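Local atomic coordinates of N-acetyltransferase (Staphylococcus aureus subsp. aureus, PDB entry 4M85), a protein that probably catalyses transfer of an acetyl group from acetyl-coenzyme A to an amine acceptor, as a GNAT-fold acetyltransferase. Residues 15-20 / 43-48; 50-55 / 82-87; 86-91 / 100-105. All blocks are in the same frame, centred on the assembly; numbering follows the deposited sequence.

Interaction 1 (15-20 / 43-48); sequences DIAKLV and AIEKSC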
loop_
_atom_site.group_PDB
_atom_site.type_symbol
_atom_site.label_atom_id
_atom_site.label_comp_id
_atom_site.label_asym_id
_atom_site.label_seq_id
_atom_site.Cartn_x
_atom_site.Cartn_y
_atom_site.Cartn_z
ATOM N N ASP A 15 -6.173 5.658 10.470
ATOM C CA ASP A 15 -5.067 6.429 9.874
ATOM C C ASP A 15 -4.549 5.772 8.598
ATOM O O ASP A 15 -4.296 6.440 7.592
ATOM C CB ASP A 15 -3.937 6.624 10.894
ATOM C CG ASP A 15 -4.255 7.725 11.936
ATOM O OD1 ASP A 15 -4.824 8.773 11.564
ATOM O OD2 ASP A 15 -3.906 7.554 13.125
ATOM N N ILE A 16 -4.416 4.450 8.631
ATOM C CA ILE A 16 -4.056 3.686 7.441
ATOM C C ILE A 16 -5.055 3.997 6.289
ATOM O O ILE A 16 -4.642 4.260 5.155
ATOM C CB ILE A 16 -3.974 2.185 7.755
ATOM C CG1 ILE A 16 -2.761 1.894 8.660
ATOM C CG2 ILE A 16 -3.924 1.360 6.476
ATOM C CD1 ILE A 16 -2.610 0.460 9.130
ATOM N N ALA A 17 -6.351 4.023 6.588
ATOM C CA ALA A 17 -7.358 4.313 5.568
ATOM C C ALA A 17 -7.144 5.681 4.907
ATOM O O ALA A 17 -7.275 5.832 3.709
ATOM C CB ALA A 17 -8.753 4.230 6.188
ATOM N N LYS A 18 -6.769 6.683 5.682
ATOM C CA LYS A 18 -6.542 8.010 5.106
ATOM C C LYS A 18 -5.363 7.966 4.148
ATOM O O LYS A 18 -5.432 8.516 3.043
ATOM C CB LYS A 18 -6.327 9.029 6.219
ATOM C CG LYS A 18 -7.557 9.239 7.081
ATOM C CD LYS A 18 -7.276 10.307 8.133
ATOM C CE LYS A 18 -8.278 10.262 9.274
ATOM N NZ LYS A 18 -7.913 11.279 10.308
ATOM N N LEU A 19 -4.307 7.263 4.552
ATOM C CA LEU A 19 -3.115 7.110 3.712
ATOM C C LEU A 19 -3.438 6.409 2.389
ATOM O O LEU A 19 -3.053 6.895 1.324
ATOM C CB LEU A 19 -2.018 6.348 4.467
ATOM C CG LEU A 19 -1.222 7.126 5.527
ATOM C CD1 LEU A 19 -0.459 6.195 6.468
ATOM C CD2 LEU A 19 -0.253 8.139 4.895
ATOM N N VAL A 20 -4.140 5.269 2.468
ATOM C CA VAL A 20 -4.523 4.495 1.280
ATOM C C VAL A 20 -5.468 5.340 0.430
ATOM O O VAL A 20 -5.321 5.415 -0.765
ATOM C CB VAL A 20 -5.203 3.142 1.669
ATOM C CG1 VAL A 20 -5.832 2.445 0.456
ATOM C CG2 VAL A 20 -4.196 2.215 2.345
ATOM N N ALA A 43 -15.026 1.799 3.976
ATOM C CA ALA A 43 -14.716 0.547 3.290
ATOM C C ALA A 43 -13.254 0.105 3.470
ATOM O O ALA A 43 -12.995 -1.086 3.710
ATOM C CB ALA A 43 -15.067 0.642 1.832
ATOM N N ILE A 44 -12.309 1.041 3.308
ATOM C CA ILE A 44 -10.885 0.714 3.436
ATOM C C ILE A 44 -10.590 0.312 4.869
ATOM O O ILE A 44 -9.859 -0.632 5.100
ATOM C CB ILE A 44 -9.960 1.894 2.997
ATOM C CG1 ILE A 44 -10.150 2.229 1.526
ATOM C CG2 ILE A 44 -8.496 1.584 3.196
ATOM C CD1 ILE A 44 -9.833 3.682 1.181
ATOM N N GLU A 45 -11.172 1.022 5.831
ATOM C CA GLU A 45 -11.025 0.703 7.228
ATOM C C GLU A 45 -11.440 -0.749 7.487
ATOM O O GLU A 45 -10.755 -1.487 8.187
ATOM C CB GLU A 45 -11.903 1.611 8.091
ATOM C CG GLU A 45 -11.477 3.077 8.160
ATOM C CD GLU A 45 -12.589 3.981 8.664
ATOM O OE1 GLU A 45 -13.590 3.447 9.164
ATOM O OE2 GLU A 45 -12.485 5.236 8.547
ATOM N N LYS A 46 -12.572 -1.146 6.925
ATOM C CA LYS A 46 -13.042 -2.516 7.118
ATOM C C LYS A 46 -12.112 -3.501 6.428
ATOM O O LYS A 46 -11.912 -4.609 6.934
ATOM C CB LYS A 46 -14.479 -2.675 6.588
ATOM C CG LYS A 46 -15.528 -2.061 7.488
ATOM C CD LYS A 46 -16.877 -1.951 6.778
ATOM C CE LYS A 46 -17.996 -1.637 7.758
ATOM N NZ LYS A 46 -19.130 -0.966 7.075
ATOM N N SER A 47 -11.560 -3.092 5.271
ATOM C CA SER A 47 -10.619 -3.910 4.499
ATOM C C SER A 47 -9.378 -4.298 5.316
ATOM O O SER A 47 -8.718 -5.286 4.986
ATOM C CB SER A 47 -10.195 -3.228 3.199
ATOM O OG SER A 47 -9.182 -2.233 3.356
ATOM N N CYS A 48 -9.076 -3.507 6.348
ATOM C CA CYS A 48 -7.880 -3.694 7.179
ATOM C C CYS A 48 -8.061 -4.758 8.248
ATOM O O CYS A 48 -7.063 -5.305 8.683
ATOM C CB CYS A 48 -7.474 -2.371 7.878
ATOM S SG CYS A 48 -6.888 -1.040 6.790
#
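Ile44 O is the best-held polar atom, gripped by two donors from within 43-48: Ser47 OG, at a very short 2.5 Å and in the carbonyl plane on a lone pair, and more weakly Cys48 N. Serine suits this buried position because its small hydroxyl can fold back on the helix backbone (chi1 80°), and Ser47 OG also hydrogen-bonds Thr55 OG1. No hydrogen bond passes between the two segments, whose axes approach to 8.6 Å and run at 121° to each other. Ala17 makes that closeness possible: its methyl points at the other helix, with CB 3.6 Å from Glu45 CG. Both helices belong to the GNAT connection between strands 4-7 and 60-65, where helix 13-26 sets Ile16, Leu19 and Val20 against the central sheet. Ile44 places CG2 anti to its backbone N (chi1 of CG1 -63°), so that this branch reaches Ala17 CA at 3.8 Å. The same Ile44 CG2 meets Val20 CG1 at 3.9 Å, the two branched chains crossing obliquely. Nearer the start of 15-20, Ile16 turns CG2 to Cys48 SG at 3.8 Å, a compact, polarisable sulfur tucked against an apolar branch.

Interaction 2 (50-55 / 82-87); sequences DATYRT and LKYEKA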
loop_
_atom_site.group_PDB
_atom_site.type_symbol
_atom_site.label_atom_id
_atom_site.label_comp_id
_atom_site.label_asym_id
_atom_site.label_seq_id
_atom_site.Cartn_x
_atom_site.Cartn_y
_atom_site.Cartn_z
ATOM N N ASP A 50 -11.555 -6.863 8.640
ATOM C CA ASP A 50 -12.693 -7.780 8.544
ATOM C C ASP A 50 -12.485 -8.960 7.594
ATOM O O ASP A 50 -13.250 -9.933 7.622
ATOM C CB ASP A 50 -13.966 -6.983 8.173
ATOM C CG ASP A 50 -14.390 -6.038 9.289
ATOM O OD1 ASP A 50 -13.978 -6.287 10.439
ATOM O OD2 ASP A 50 -15.129 -5.063 9.053
ATOM N N ALA A 51 -11.446 -8.880 6.771
ATOM C CA ALA A 51 -11.099 -9.933 5.838
ATOM C C ALA A 51 -9.667 -9.653 5.409
ATOM O O ALA A 51 -9.174 -8.550 5.616
ATOM C CB ALA A 51 -12.031 -9.904 4.638
ATOM N N THR A 52 -9.021 -10.611 4.772
ATOM C CA THR A 52 -7.630 -10.442 4.372
ATOM C C THR A 52 -7.511 -9.879 2.971
ATOM O O THR A 52 -7.151 -10.587 2.014
ATOM C CB THR A 52 -6.832 -11.742 4.558
ATOM O OG1 THR A 52 -7.103 -12.234 5.865
ATOM C CG2 THR A 52 -5.324 -11.499 4.461
ATOM N N TYR A 53 -7.832 -8.588 2.888
ATOM C CA TYR A 53 -7.712 -7.793 1.697
ATOM C C TYR A 53 -6.220 -7.427 1.561
ATOM O O TYR A 53 -5.428 -7.694 2.467
ATOM C CB TYR A 53 -8.641 -6.543 1.774
ATOM C CG TYR A 53 -8.569 -5.732 0.525
ATOM C CD1 TYR A 53 -8.906 -6.287 -0.680
ATOM C CD2 TYR A 53 -8.108 -4.423 0.539
ATOM C CE1 TYR A 53 -8.791 -5.574 -1.850
ATOM C CE2 TYR A 53 -8.003 -3.687 -0.626
ATOM C CZ TYR A 53 -8.337 -4.274 -1.828
ATOM O OH TYR A 53 -8.212 -3.596 -3.025
ATOM N N ARG A 54 -5.835 -6.902 0.410
ATOM C CA ARG A 54 -4.484 -6.330 0.205
ATOM C C ARG A 54 -3.993 -5.533 1.421
ATOM O O ARG A 54 -2.856 -5.726 1.925
ATOM C CB ARG A 54 -4.520 -5.389 -0.995
ATOM C CG ARG A 54 -4.529 -6.053 -2.364
ATOM C CD ARG A 54 -4.829 -5.003 -3.408
ATOM N NE ARG A 54 -5.109 -5.547 -4.736
ATOM C CZ ARG A 54 -4.206 -5.748 -5.698
ATOM N NH1 ARG A 54 -2.915 -5.471 -5.512
ATOM N NH2 ARG A 54 -4.606 -6.205 -6.874
ATOM N N THR A 55 -4.862 -4.640 1.897
ATOM C CA THR A 55 -4.542 -3.762 3.030
ATOM C C THR A 55 -4.806 -4.363 4.421
ATOM O O THR A 55 -4.913 -3.619 5.390
ATOM C CB THR A 55 -5.271 -2.408 2.882
ATOM O OG1 THR A 55 -6.662 -2.632 2.770
ATOM C CG2 THR A 55 -4.833 -1.697 1.636
ATOM N N LEU A 82 -4.255 -11.706 -6.187
ATOM C CA LEU A 82 -5.647 -11.682 -6.632
ATOM C C LEU A 82 -6.586 -12.322 -5.587
ATOM O O LEU A 82 -7.741 -11.950 -5.507
ATOM C CB LEU A 82 -5.786 -12.341 -8.010
ATOM C CG LEU A 82 -5.101 -11.624 -9.186
ATOM C CD1 LEU A 82 -5.592 -12.211 -10.504
ATOM C CD2 LEU A 82 -5.358 -10.129 -9.167
ATOM N N LYS A 83 -6.083 -13.239 -4.758
ATOM C CA LYS A 83 -6.888 -13.782 -3.666
ATOM C C LYS A 83 -7.143 -12.736 -2.584
ATOM O O LYS A 83 -8.259 -12.626 -2.042
ATOM C CB LYS A 83 -6.220 -14.993 -3.047
ATOM C CG LYS A 83 -7.066 -15.636 -1.964
ATOM C CD LYS A 83 -6.329 -16.773 -1.284
ATOM C CE LYS A 83 -5.759 -16.359 0.060
ATOM N NZ LYS A 83 -4.510 -17.094 0.391
ATOM N N TYR A 84 -6.112 -11.957 -2.262
ATOM C CA TYR A 84 -6.295 -10.814 -1.356
ATOM C C TYR A 84 -7.328 -9.805 -1.896
ATOM O O TYR A 84 -8.221 -9.342 -1.160
ATOM C CB TYR A 84 -4.944 -10.135 -1.075
ATOM C CG TYR A 84 -3.925 -11.046 -0.411
ATOM C CD1 TYR A 84 -4.306 -11.954 0.561
ATOM C CD2 TYR A 84 -2.579 -10.998 -0.771
ATOM C CE1 TYR A 84 -3.384 -12.778 1.173
ATOM C CE2 TYR A 84 -1.646 -11.824 -0.169
ATOM C CZ TYR A 84 -2.053 -12.708 0.799
ATOM O OH TYR A 84 -1.132 -13.555 1.402
ATOM N N GLU A 85 -7.195 -9.466 -3.172
ATOM C CA GLU A 85 -8.096 -8.513 -3.837
ATOM C C GLU A 85 -9.562 -8.956 -3.795
ATOM O O GLU A 85 -10.451 -8.165 -3.571
ATOM C CB GLU A 85 -7.659 -8.326 -5.301
ATOM C CG GLU A 85 -8.587 -7.461 -6.157
ATOM C CD GLU A 85 -8.694 -6.035 -5.652
ATOM O OE1 GLU A 85 -7.870 -5.654 -4.805
ATOM O OE2 GLU A 85 -9.604 -5.305 -6.108
ATOM N N LYS A 86 -9.798 -10.242 -4.047
ATOM C CA LYS A 86 -11.160 -10.793 -4.040
ATOM C C LYS A 86 -11.802 -10.684 -2.662
ATOM O O LYS A 86 -13.023 -10.555 -2.546
ATOM C CB LYS A 86 -11.136 -12.243 -4.523
ATOM C CG LYS A 86 -12.492 -12.836 -4.821
ATOM C CD LYS A 86 -12.318 -14.157 -5.557
ATOM C CE LYS A 86 -13.628 -14.925 -5.727
ATOM N NZ LYS A 86 -14.696 -14.069 -6.312
ATOM N N ALA A 87 -10.993 -10.676 -1.609
ATOM C CA ALA A 87 -11.526 -10.601 -0.249
ATOM C C ALA A 87 -12.308 -9.311 0.041
ATOM O O ALA A 87 -13.090 -9.272 0.989
ATOM C CB ALA A 87 -10.415 -10.798 0.787
#
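An inverse gamma turn centred on Thr52 carries the chain from helix 37-49 of the GNAT fold past helix 81-86, and the contact divides at this turn into a gripped, buried half and a looser outer one. In the buried half the polar groups converge on Glu85. Its CG stands anti to the backbone N and the chain then bends (chi2 62°), swinging the carboxylate towards the loop. Tyr53 suits its place by packing its ring on the helix backbone while its hydroxyl donates a hydrogen bond to the syn lone pair of Glu85 OE1, OH to OE1 2.7 Å. The extended Arg54 crosses Glu85 obliquely and adds a salt bridge, NE to OE1 2.8 Å, with the oxygen close to the guanidinium plane but the N-H arriving from above the carboxylate plane, 37° out of it. Arginine's several N-H groups let NE serve Glu85 while NH1 serves Glu81 and Tyr76. Glu85 OE2 is bound by Thr102 OG1 and Leu104 N; four polar partners, the guanidinium among them, would favour the ionised carboxylate. Tyr53 CA points its hydrogen at Tyr84 O, 3.3 Å away and nearly straight. Arg54 CB lies over the rim of one face of the Tyr53 ring.

Towards the partly exposed Thr52, Tyr84 and Ala87, van der Waals and C-H...O contacts replace conventional hydrogen bonds across the segments. The short side chain of Ala87 lets the Thr52 carbonyl come close, CB to O 3.5 Å. Ala51 CB stays 4.3 Å from Ala87 CB. The broad Tyr84 ring flanks Thr52, both side chains pointing the same way, and Thr52 CG2 rests 4.0 Å from Tyr84 CE1.

Interaction 3 (86-91 / 100-105); sequences KAWELL and YGTPLP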
loop_
_atom_site.group_PDB
_atom_site.type_symbol
_atom_site.label_atom_id
_atom_site.label_comp_id
_atom_site.label_asym_id
_atom_site.label_seq_id
_atom_site.Cartn_x
_atom_site.Cartn_y
_atom_site.Cartn_z
ATOM N N LYS A 86 -9.798 -10.242 -4.047
ATOM C CA LYS A 86 -11.160 -10.793 -4.040
ATOM C C LYS A 86 -11.802 -10.684 -2.662
ATOM O O LYS A 86 -13.023 -10.555 -2.546
ATOM C CB LYS A 86 -11.136 -12.243 -4.523
ATOM C CG LYS A 86 -12.492 -12.836 -4.821
ATOM C CD LYS A 86 -12.318 -14.157 -5.557
ATOM C CE LYS A 86 -13.628 -14.925 -5.727
ATOM N NZ LYS A 86 -14.696 -14.069 -6.312
ATOM N N ALA A 87 -10.993 -10.676 -1.609
ATOM C CA ALA A 87 -11.526 -10.601 -0.249
ATOM C C ALA A 87 -12.308 -9.311 0.041
ATOM O O ALA A 87 -13.090 -9.272 0.989
ATOM C CB ALA A 87 -10.415 -10.798 0.787
ATOM N N TRP A 88 -12.122 -8.282 -0.791
ATOM C CA TRP A 88 -12.943 -7.094 -0.746
ATOM C C TRP A 88 -14.448 -7.427 -0.690
ATOM O O TRP A 88 -15.226 -6.734 -0.021
ATOM C CB TRP A 88 -12.644 -6.219 -1.946
ATOM C CG TRP A 88 -13.301 -4.882 -1.919
ATOM C CD1 TRP A 88 -14.458 -4.518 -2.549
ATOM C CD2 TRP A 88 -12.809 -3.704 -1.279
ATOM N NE1 TRP A 88 -14.724 -3.185 -2.324
ATOM C CE2 TRP A 88 -13.730 -2.662 -1.545
ATOM C CE3 TRP A 88 -11.683 -3.420 -0.508
ATOM C CZ2 TRP A 88 -13.552 -1.369 -1.055
ATOM C CZ3 TRP A 88 -11.515 -2.150 -0.024
ATOM C CH2 TRP A 88 -12.454 -1.136 -0.293
ATOM N N GLU A 89 -14.832 -8.504 -1.375
ATOM C CA GLU A 89 -16.214 -8.943 -1.431
ATOM C C GLU A 89 -16.808 -9.450 -0.104
ATOM O O GLU A 89 -18.034 -9.545 0.042
ATOM C CB GLU A 89 -16.342 -9.994 -2.517
ATOM C CG GLU A 89 -15.968 -9.463 -3.890
ATOM C CD GLU A 89 -16.335 -10.420 -5.010
ATOM O OE1 GLU A 89 -16.133 -11.659 -4.824
ATOM O OE2 GLU A 89 -16.836 -9.917 -6.057
ATOM N N LEU A 90 -15.954 -9.748 0.875
ATOM C CA LEU A 90 -16.403 -10.194 2.195
ATOM C C LEU A 90 -16.646 -9.050 3.174
ATOM O O LEU A 90 -16.963 -9.297 4.339
ATOM C CB LEU A 90 -15.382 -11.175 2.794
ATOM C CG LEU A 90 -15.006 -12.339 1.839
ATOM C CD1 LEU A 90 -13.937 -13.248 2.419
ATOM C CD2 LEU A 90 -16.255 -13.129 1.501
ATOM N N LEU A 91 -16.490 -7.800 2.731
ATOM C CA LEU A 91 -16.673 -6.642 3.622
ATOM C C LEU A 91 -18.146 -6.254 3.697
ATOM O O LEU A 91 -18.914 -6.543 2.776
ATOM C CB LEU A 91 -15.834 -5.439 3.130
ATOM C CG LEU A 91 -14.341 -5.703 2.964
ATOM C CD1 LEU A 91 -13.574 -4.488 2.440
ATOM C CD2 LEU A 91 -13.763 -6.204 4.292
ATOM N N TYR A 100 -19.278 -1.007 -7.819
ATOM C CA TYR A 100 -18.020 -0.758 -8.532
ATOM C C TYR A 100 -17.117 -1.985 -8.689
ATOM O O TYR A 100 -16.157 -1.952 -9.449
ATOM C CB TYR A 100 -17.274 0.406 -7.894
ATOM C CG TYR A 100 -17.861 1.726 -8.321
ATOM C CD1 TYR A 100 -18.962 2.273 -7.657
ATOM C CD2 TYR A 100 -17.356 2.407 -9.420
ATOM C CE1 TYR A 100 -19.519 3.480 -8.061
ATOM C CE2 TYR A 100 -17.906 3.614 -9.833
ATOM C CZ TYR A 100 -18.986 4.147 -9.151
ATOM O OH TYR A 100 -19.532 5.344 -9.559
ATOM N N GLY A 101 -17.438 -3.078 -8.011
ATOM C CA GLY A 101 -16.548 -4.217 -7.976
ATOM C C GLY A 101 -15.363 -3.890 -7.073
ATOM O O GLY A 101 -15.364 -2.890 -6.357
ATOM N N THR A 102 -14.351 -4.731 -7.110
ATOM C CA THR A 102 -13.236 -4.577 -6.211
ATOM C C THR A 102 -12.341 -3.431 -6.751
ATOM O O THR A 102 -12.276 -3.189 -7.964
ATOM C CB THR A 102 -12.485 -5.912 -5.976
ATOM O OG1 THR A 102 -11.684 -6.248 -7.110
ATOM C CG2 THR A 102 -13.466 -7.047 -5.677
ATOM N N PRO A 103 -11.692 -2.694 -5.843
ATOM C CA PRO A 103 -10.992 -1.442 -6.189
ATOM C C PRO A 103 -9.739 -1.597 -7.043
ATOM O O PRO A 103 -9.388 -0.657 -7.753
ATOM C CB PRO A 103 -10.611 -0.833 -4.830
ATOM C CG PRO A 103 -11.022 -1.793 -3.787
ATOM C CD PRO A 103 -11.692 -2.985 -4.400
ATOM N N LEU A 104 -9.086 -2.762 -7.000
ATOM C CA LEU A 104 -7.806 -2.951 -7.691
ATOM C C LEU A 104 -7.697 -4.328 -8.375
ATOM O O LEU A 104 -6.915 -5.159 -7.943
ATOM C CB LEU A 104 -6.657 -2.731 -6.681
ATOM C CG LEU A 104 -6.324 -1.299 -6.228
ATOM C CD1 LEU A 104 -5.540 -1.324 -4.920
ATOM C CD2 LEU A 104 -5.530 -0.523 -7.277
ATOM N N PRO A 105 -8.514 -4.582 -9.435
ATOM C CA PRO A 105 -8.541 -5.871 -10.158
ATOM C C PRO A 105 -7.257 -6.276 -10.871
ATOM O O PRO A 105 -7.013 -7.479 -11.022
ATOM C CB PRO A 105 -9.637 -5.667 -11.213
ATOM C CG PRO A 105 -9.762 -4.175 -11.362
ATOM C CD PRO A 105 -9.524 -3.652 -9.978
HETATM O O HOH W 1 -16.725 -2.374 -4.273
#
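Lys86, at the start of the first segment, has an exposed chain that reaches Glu89, three residues on, and Lys86 NZ meets Glu89 OE1 in a 3.2 Å salt bridge. Trp88 does most of the work. With CG anti to the backbone N (chi1 -172°), its indole is directed at the other segment, where the CD-CG edge of Pro103 is set over one face: Pro103 CD lies 3.4 Å from the centroid of the five-membered ring and only 8° off its normal, a CH-pi contact. Proline suits the place, since its ring CH groups are slightly positive and held rigid. Trp88 NE1 donates to a water at 2.9 Å, which in turn donates to Gly101 O, bridging the segments; Gly101 itself has a positive phi of 74°, easy for glycine. This Trp88-to-Leu90 3-10 turn and the 100-105 loop flank helix 95-98, in the excursion that leads from strand 68-77 to strand 114-121 of the GNAT sheet. Glu89 then lays CG 3.9 Å from Thr102 CG2, which also touches Trp88 CB. Thr102 keeps OG1 in the crowded position between N and carbonyl carbon, where it hydrogen-bonds Glu85 OE2. Last comes Leu91, whose CD1 lies over the opposite indole face, toward its rim, 3.6 Å above the plane.

Along the chain, interaction 1 closes before interaction 2 opens, and interaction 3 begins on Lys86 and Ala87, where interaction 2 ends. Interactions 2 and 3 have centres about 7 Å apart; interaction 1 lies about 13 Å and 14 Å from them, centre to centre. Helix 37-49 joins all three: its Ser47 bonds to Thr55 and packs on Trp88 and Leu91. Glu85 ties the other two together, one oxygen serving each. The connection that holds helices 13-26 and 37-49 and the excursion between strands 68-77 and 114-121, two connections separated by strands 60-65 and 68-77 of the GNAT sheet, are thereby fastened to each other through Ser47 and Glu85.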